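Local coordinates for mitogen-activated protein kinase, putative (Map kinase-like protein) (Leishmania major, PDB 3PG1) that probably binds ATP and transfers phosphate to serine or threonine residues of other proteins, as a parasite member of the MAP kinase family, at residues L144-H148 and T311-L315. Residues are numbered along the deposited sequence.
Sequences LLGLH and TEQAL
Helical backbone runs through both segments (phi/psi near -65/-40), with His148 N to Leu144 O at 2.8 Å and Leu315 N to Thr311 O at 2.9 Å closing one turn in each. The axes approach to 9.8 Å at 153° between N-to-C directions, a nearly antiparallel pair in register at His148 and Thr311, whose CA atoms lie 5.7 Å apart. With His148 at chi1 t and chi2 71°, its ND1 edge meets Thr311 OG1 (chi1 p) at 2.9 Å, near the ring plane and at 172°, a hydrogen bond in which either atom could donate; Thr311 CG2 lies 4.2 Å from Leu147 CB. Glu312 CB is 4.2 Å from His148 CE1, while the Glu312 carboxylate leads away to a salt bridge with Arg316. Ala314 CB meets Leu144 CD1 at 4.0 Å. Leu315 (m, t) packs against three residues: Leu315 CD2 to Leu144 CB 3.8 Å, Leu315 CD1 to Leu145 CD2 3.8 Å and to His148 CB 3.9 Å. This is C-lobe packing of the kinase fold, joining the long helix 133-152 (αE) to the short helix 311-315, with Met217 of helix 214-229 touching Leu144, Thr311 and Ala314. Chemically, a leucine-rich interface carries one buried, nearly linear polar link; His148 NE2 bonds weakly to Leu329 O, so both ring nitrogens have partners.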
loop_
_atom_site.group_PDB
_atom_site.type_symbol
_atom_site.label_atom_id
_atom_site.label_comp_id
_atom_site.label_asym_id
_atom_site.label_seq_id
_atom_site.Cartn_x
_atom_site.Cartn_y
_atom_site.Cartn_z
ATOM N N LEU A 144 3.739 9.966 4.846
ATOM C CA LEU A 144 4.715 9.458 5.823
ATOM C C LEU A 144 4.077 9.109 7.163
ATOM O O LEU A 144 4.534 8.188 7.821
ATOM C CB LEU A 144 5.891 10.419 5.997
ATOM C CG LEU A 144 6.851 10.444 4.792
ATOM C CD1 LEU A 144 7.801 11.652 4.871
ATOM C CD2 LEU A 144 7.654 9.097 4.694
ATOM N N LEU A 145 3.022 9.827 7.552
ATOM C CA LEU A 145 2.291 9.491 8.797
ATOM C C LEU A 145 1.589 8.130 8.623
ATOM O O LEU A 145 1.628 7.323 9.529
ATOM C CB LEU A 145 1.257 10.570 9.166
ATOM C CG LEU A 145 1.815 11.824 9.841
ATOM C CD1 LEU A 145 0.702 12.854 10.065
ATOM C CD2 LEU A 145 2.532 11.491 11.200
ATOM N N GLY A 146 1.009 7.862 7.448
ATOM C CA GLY A 146 0.383 6.558 7.238
ATOM C C GLY A 146 1.442 5.457 7.307
ATOM O O GLY A 146 1.226 4.449 7.963
ATOM N N LEU A 147 2.624 5.664 6.686
ATOM C CA LEU A 147 3.721 4.671 6.791
ATOM C C LEU A 147 4.203 4.528 8.230
ATOM O O LEU A 147 4.369 3.410 8.707
ATOM C CB LEU A 147 4.877 5.083 5.906
ATOM C CG LEU A 147 4.680 5.000 4.389
ATOM C CD1 LEU A 147 5.962 5.486 3.682
ATOM C CD2 LEU A 147 4.303 3.582 3.966
ATOM N N HIS A 148 4.352 5.663 8.958
ATOM C CA HIS A 148 4.795 5.638 10.356
ATOM C C HIS A 148 3.832 4.742 11.175
ATOM O O HIS A 148 4.288 3.946 11.965
ATOM C CB HIS A 148 4.800 7.072 10.961
ATOM C CG HIS A 148 5.384 7.102 12.362
ATOM N ND1 HIS A 148 6.746 6.910 12.581
ATOM C CD2 HIS A 148 4.778 7.363 13.553
ATOM C CE1 HIS A 148 6.906 6.954 13.905
ATOM N NE2 HIS A 148 5.762 7.287 14.517
ATOM N N THR A 311 11.125 6.848 9.160
ATOM C CA THR A 311 9.902 7.693 9.073
ATOM C C THR A 311 9.907 8.788 10.100
ATOM O O THR A 311 9.505 9.919 9.785
ATOM C CB THR A 311 8.580 6.928 9.289
ATOM O OG1 THR A 311 8.677 6.264 10.537
ATOM C CG2 THR A 311 8.273 5.984 8.213
ATOM N N GLU A 312 10.329 8.470 11.343
ATOM C CA GLU A 312 10.316 9.521 12.348
ATOM C C GLU A 312 11.277 10.656 11.989
ATOM O O GLU A 312 10.902 11.817 12.078
ATOM C CB GLU A 312 10.562 8.984 13.781
ATOM C CG GLU A 312 10.714 10.123 14.770
ATOM C CD GLU A 312 10.931 9.825 16.246
ATOM O OE1 GLU A 312 11.394 8.720 16.597
ATOM O OE2 GLU A 312 10.793 10.786 17.030
ATOM N N GLN A 313 12.493 10.333 11.577
ATOM C CA GLN A 313 13.452 11.396 11.232
ATOM C C GLN A 313 13.009 12.207 9.973
ATOM O O GLN A 313 13.283 13.410 9.888
ATOM C CB GLN A 313 14.871 10.816 11.059
ATOM C CG GLN A 313 15.531 10.344 12.387
ATOM C CD GLN A 313 16.224 11.504 13.091
ATOM O OE1 GLN A 313 16.639 12.482 12.459
ATOM N NE2 GLN A 313 16.336 11.464 14.423
ATOM N N ALA A 314 12.309 11.555 9.031
ATOM C CA ALA A 314 11.798 12.237 7.809
ATOM C C ALA A 314 10.690 13.196 8.273
ATOM O O ALA A 314 10.673 14.340 7.871
ATOM C CB ALA A 314 11.198 11.211 6.865
ATOM N N LEU A 315 9.770 12.719 9.123
ATOM C CA LEU A 315 8.686 13.562 9.692
ATOM C C LEU A 315 9.239 14.758 10.479
ATOM O O LEU A 315 8.673 15.854 10.385
ATOM C CB LEU A 315 7.711 12.744 10.535
ATOM C CG LEU A 315 6.760 11.824 9.669
ATOM C CD1 LEU A 315 6.176 10.703 10.502
ATOM C CD2 LEU A 315 5.623 12.646 9.014
#